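Local coordinates for protein polysialic acid O-acetyltransferase (Escherichia coli, PDB 3JQY) that transfers acetyl groups from acetyl-CoA to the O7 or O9 hydroxyls of sialic acid residues in long capsular polysialic acid chains, at residues 67-72 and 89-94; 110-115 and 131-136. All coordinates share one frame; numbering follows the deposited sequence. Where two conformers were deposited one is given.

How the interactions relate
Both contacts join equivalent corners of successive coils in one left-handed beta-helix: 67-72 lies on 89-94, and 110-115 on 131-136, with K93 bonded through its backbone N and O to T112 and I114, so the four segments form a continuous stack. In each, a turn at the corner leads into a short parallel strand pair whose inward side chains are buried. The chemistry of the turns differs. Interaction 1, farther from the chain centre, has exposed K90, N91 and K93; E67 bonds directly to the K90 backbone, but the D69/N91 and E71/K93 tips are joined through water. Interaction 2 has no exposed residue; an arginine-aspartate salt bridge and an arginine-histidine stack join side chains directly.

Interaction 1: residues 67-72 and 89-94; sequences EDDVEC and HKNSKI
The carboxylate of E67 reaches across to the next turn, where OE1 accepts a hydrogen bond from K90 N at 2.9 Å. E67 CG is anti to the carbonyl carbon (chi1 -58°), and the extended chain beyond it lies side by side with H89. The K90 N-H comes from above the carboxylate plane, and the bond is bent, 140° at the hydrogen. OE2 lies over one face of the H89 ring, 3.8 Å from H89 CD2, and forms a salt bridge with R87, while H89 ND1 bonds to the backbone O of I108 on the following coil. These are corners of a left-handed parallel beta-helix: type II turns, E67 to V70 and H89 to S92, lie one above the other and lead into parallel strands. At the buried side, V70 CG2 sits 3.2 Å from H89 O, the oxygen that S92 OG also donates to in one of its two conformers. Farther along the strands, on the same side, C72 SG meets I94 CG2 at 3.7 Å. The outward face carries E71 and K93, whose chains cross with E71 OE2 4.6 Å from K93 NZ, too far for a salt bridge; a water bonded to both spans them, and N49 also holds E71 OE2. At the turn tips D69 and N91 lie side by side, D69 CB 3.5 Å from N91 OD1, and a second water links D69 OD2 to N91 ND2.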
# COMPACT_ATOMS: atom_id res chain seq x y z
N GLU B 67 15.77 -23.56 -13.30
CA GLU B 67 16.75 -23.82 -14.36
C GLU B 67 18.10 -23.13 -14.13
O GLU B 67 18.27 -22.37 -13.18
CB GLU B 67 16.16 -23.45 -15.72
CG GLU B 67 14.86 -24.22 -16.02
CD GLU B 67 14.33 -23.98 -17.42
OE1 GLU B 67 14.89 -23.13 -18.15
OE2 GLU B 67 13.34 -24.66 -17.80
N ASP B 68 19.06 -23.45 -14.99
CA ASP B 68 20.39 -22.84 -14.93
C ASP B 68 20.27 -21.32 -15.04
O ASP B 68 19.36 -20.80 -15.70
CB ASP B 68 21.26 -23.34 -16.09
CG ASP B 68 21.83 -24.73 -15.86
OD1 ASP B 68 21.73 -25.28 -14.74
OD2 ASP B 68 22.41 -25.29 -16.82
N ASP B 69 21.20 -20.63 -14.38
CA ASP B 69 21.36 -19.18 -14.52
C ASP B 69 20.19 -18.35 -14.00
O ASP B 69 20.07 -17.17 -14.33
CB ASP B 69 21.69 -18.81 -15.96
CG ASP B 69 22.99 -19.42 -16.42
OD1 ASP B 69 23.90 -19.57 -15.58
OD2 ASP B 69 23.11 -19.75 -17.62
N VAL B 70 19.36 -18.96 -13.16
CA VAL B 70 18.35 -18.21 -12.45
C VAL B 70 19.01 -17.60 -11.20
O VAL B 70 19.89 -18.21 -10.60
CB VAL B 70 17.18 -19.12 -12.06
CG1 VAL B 70 16.15 -18.36 -11.22
CG2 VAL B 70 16.53 -19.69 -13.32
N GLU B 71 18.62 -16.38 -10.85
CA GLU B 71 19.06 -15.78 -9.60
C GLU B 71 17.89 -15.79 -8.62
O GLU B 71 16.88 -15.14 -8.85
CB GLU B 71 19.50 -14.34 -9.85
CG GLU B 71 19.72 -13.53 -8.58
CD GLU B 71 19.91 -12.05 -8.88
OE1 GLU B 71 19.04 -11.24 -8.51
OE2 GLU B 71 20.94 -11.70 -9.49
N CYS B 72 18.03 -16.56 -7.54
CA CYS B 72 17.03 -16.59 -6.48
C CYS B 72 17.64 -15.96 -5.25
O CYS B 72 18.67 -16.42 -4.76
CB CYS B 72 16.65 -18.03 -6.15
SG CYS B 72 15.96 -18.95 -7.52
N HIS B 89 12.05 -20.57 -15.21
CA HIS B 89 12.87 -20.71 -16.41
C HIS B 89 14.19 -19.95 -16.36
O HIS B 89 14.35 -19.01 -15.59
CB HIS B 89 12.09 -20.25 -17.65
CG HIS B 89 11.06 -21.23 -18.13
ND1 HIS B 89 9.89 -21.49 -17.45
CD2 HIS B 89 11.02 -21.99 -19.25
CE1 HIS B 89 9.18 -22.38 -18.12
NE2 HIS B 89 9.84 -22.70 -19.22
N LYS B 90 15.13 -20.36 -17.21
CA LYS B 90 16.50 -19.84 -17.20
C LYS B 90 16.61 -18.32 -17.31
O LYS B 90 15.78 -17.66 -17.94
CB LYS B 90 17.31 -20.49 -18.32
CG LYS B 90 16.68 -20.35 -19.69
CD LYS B 90 17.67 -20.66 -20.81
CE LYS B 90 18.19 -22.09 -20.74
NZ LYS B 90 19.15 -22.38 -21.85
N ASN B 91 17.64 -17.78 -16.66
CA ASN B 91 18.02 -16.38 -16.77
C ASN B 91 17.04 -15.39 -16.15
O ASN B 91 17.13 -14.19 -16.37
CB ASN B 91 18.31 -16.02 -18.22
CG ASN B 91 19.57 -16.68 -18.73
OD1 ASN B 91 20.66 -16.40 -18.26
ND2 ASN B 91 19.41 -17.58 -19.70
N SER B 92 16.11 -15.90 -15.36
CA SER B 92 15.18 -15.05 -14.63
C SER B 92 15.80 -14.63 -13.30
O SER B 92 16.80 -15.20 -12.86
CB SER B 92 13.86 -15.78 -14.38
OG SER B 92 14.09 -17.01 -13.72
N LYS B 93 15.20 -13.64 -12.65
CA LYS B 93 15.67 -13.18 -11.36
C LYS B 93 14.47 -13.08 -10.45
O LYS B 93 13.50 -12.39 -10.78
CB LYS B 93 16.33 -11.80 -11.48
CG LYS B 93 17.52 -11.76 -12.43
CD LYS B 93 18.23 -10.43 -12.32
CE LYS B 93 19.42 -10.35 -13.27
NZ LYS B 93 20.13 -9.05 -13.11
N ILE B 94 14.51 -13.76 -9.31
CA ILE B 94 13.32 -13.85 -8.47
C ILE B 94 13.62 -13.69 -6.98
O ILE B 94 14.68 -14.07 -6.48
CB ILE B 94 12.57 -15.17 -8.72
CG1 ILE B 94 11.23 -15.17 -7.97
CG2 ILE B 94 13.43 -16.35 -8.34
CD1 ILE B 94 10.23 -16.16 -8.50
O HOH W 1 19.50 -14.51 -13.80
O HOH W 2 22.51 -18.54 -20.07
O HOH W 3 16.79 -11.87 -7.42
O HOH W 4 21.38 -9.14 -10.49

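Interaction 2: residues 110-115 and 131-136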
# COMPACT_ATOMS: atom_id res chain seq x y z
N ARG B 110 11.39 -17.14 -19.13
CA ARG B 110 12.79 -16.79 -19.28
C ARG B 110 13.05 -15.29 -19.23
O ARG B 110 12.27 -14.49 -19.75
CB ARG B 110 13.31 -17.32 -20.63
CG ARG B 110 13.25 -18.82 -20.74
CD ARG B 110 13.93 -19.30 -22.02
NE ARG B 110 13.08 -19.14 -23.19
CZ ARG B 110 12.25 -20.08 -23.65
NH1 ARG B 110 12.16 -21.25 -23.03
NH2 ARG B 110 11.50 -19.85 -24.72
N ARG B 111 14.17 -14.91 -18.61
CA ARG B 111 14.64 -13.53 -18.59
C ARG B 111 13.65 -12.58 -17.93
O ARG B 111 13.66 -11.38 -18.20
CB ARG B 111 14.96 -13.05 -20.01
CG ARG B 111 15.99 -13.92 -20.74
CD ARG B 111 16.12 -13.54 -22.20
NE ARG B 111 14.84 -13.61 -22.91
CZ ARG B 111 14.38 -14.68 -23.54
NH1 ARG B 111 15.09 -15.80 -23.58
NH2 ARG B 111 13.20 -14.63 -24.14
N THR B 112 12.81 -13.11 -17.06
CA THR B 112 11.87 -12.27 -16.32
C THR B 112 12.51 -11.84 -15.00
O THR B 112 13.18 -12.64 -14.35
CB THR B 112 10.55 -13.02 -16.09
OG1 THR B 112 9.76 -12.95 -17.29
CG2 THR B 112 9.77 -12.43 -14.92
N THR B 113 12.31 -10.58 -14.62
CA THR B 113 12.85 -10.08 -13.36
C THR B 113 11.72 -9.75 -12.39
O THR B 113 10.70 -9.19 -12.78
CB THR B 113 13.76 -8.85 -13.56
OG1 THR B 113 13.00 -7.77 -14.12
CG2 THR B 113 14.89 -9.21 -14.50
N ILE B 114 11.91 -10.13 -11.13
CA ILE B 114 10.87 -9.97 -10.13
C ILE B 114 11.46 -9.35 -8.87
O ILE B 114 12.43 -9.86 -8.30
CB ILE B 114 10.22 -11.32 -9.78
CG1 ILE B 114 9.50 -11.89 -11.01
CG2 ILE B 114 9.30 -11.18 -8.58
CD1 ILE B 114 9.13 -13.37 -10.90
N GLY B 115 10.86 -8.24 -8.44
CA GLY B 115 11.36 -7.50 -7.30
C GLY B 115 10.97 -8.05 -5.93
O GLY B 115 10.08 -8.90 -5.81
N HIS B 131 7.74 -14.79 -20.65
CA HIS B 131 9.14 -14.43 -20.77
C HIS B 131 9.29 -12.92 -20.82
O HIS B 131 8.35 -12.21 -21.18
CB HIS B 131 9.75 -15.04 -22.04
CG HIS B 131 9.39 -16.48 -22.25
ND1 HIS B 131 9.87 -17.49 -21.44
CD2 HIS B 131 8.63 -17.08 -23.19
CE1 HIS B 131 9.40 -18.65 -21.86
NE2 HIS B 131 8.65 -18.43 -22.93
N ASP B 132 10.47 -12.44 -20.46
CA ASP B 132 10.84 -11.04 -20.65
C ASP B 132 9.94 -10.05 -19.92
O ASP B 132 9.77 -8.91 -20.38
CB ASP B 132 10.88 -10.69 -22.14
CG ASP B 132 11.90 -11.50 -22.89
OD1 ASP B 132 13.08 -11.50 -22.48
OD2 ASP B 132 11.52 -12.14 -23.90
N CYS B 133 9.38 -10.45 -18.79
CA CYS B 133 8.59 -9.52 -17.98
C CYS B 133 9.45 -8.73 -16.99
O CYS B 133 10.53 -9.18 -16.58
CB CYS B 133 7.46 -10.23 -17.24
SG CYS B 133 6.13 -10.83 -18.32
N MET B 134 8.97 -7.55 -16.64
CA MET B 134 9.59 -6.74 -15.60
C MET B 134 8.56 -6.55 -14.50
O MET B 134 7.62 -5.77 -14.65
CB MET B 134 10.03 -5.38 -16.16
CG MET B 134 10.75 -4.49 -15.14
SD MET B 134 11.57 -3.07 -15.91
CE MET B 134 10.16 -2.12 -16.47
N ILE B 135 8.73 -7.29 -13.41
CA ILE B 135 7.83 -7.22 -12.27
C ILE B 135 8.51 -6.43 -11.16
O ILE B 135 9.55 -6.85 -10.64
CB ILE B 135 7.47 -8.63 -11.76
CG1 ILE B 135 7.00 -9.53 -12.91
CG2 ILE B 135 6.44 -8.55 -10.63
CD1 ILE B 135 5.89 -8.95 -13.76
N ALA B 136 7.95 -5.28 -10.80
CA ALA B 136 8.56 -4.42 -9.80
C ALA B 136 8.37 -4.98 -8.39
O ALA B 136 7.84 -6.08 -8.21
CB ALA B 136 7.98 -3.01 -9.89
O HOH W 5 14.08 -9.65 -20.98
O HOH W 6 12.09 -6.36 -11.91
O HOH W 7 7.26 -8.06 -6.45
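R110 lays its guanidinium flat on the imidazole of H131, planes 15° apart and centres 4.1 Å apart, with H131 CE1 over the middle of the guanidinium. The two residues occupy one corner of adjacent coils in the left-handed beta-helix of the hexapeptide-repeat transferases, and their side chains run the same way. The ring is fixed at its edge as well: ND1 accepts a hydrogen bond from R110 N in the ring plane at 2.8 Å, which implies that ND1 carries no proton. Beside this stack R111 grips D132 side-on, R111 NE to D132 OD1 at 2.8 Å and R111 NH2 to D132 OD2 at 3.0 Å, each oxygen met on its syn side. A bend at chi3 swings R111 NE toward D132, and the carboxylate plane is turned 35° from the guanidinium. R110 CB lies over one face of that guanidinium, toward its rim. Towards the interior, T112 OG1, anti to its carbonyl carbon (chi1 -80°), takes the C133 N-H at 2.9 Å and also bonds to G130 O. The strands then pair in parallel, T113 with M134 and I114 with I135, with I114 CG1 packed 3.9 Å from I135 CB on the inner face. In the outer shell, Y238 bonds to D132 OD2, R222 to T113 OG1, and M134 packs on H147 of a second subunit. Where the strands end, one water donates to both G115 O and A136 O, at 2.7 Å from A136 O.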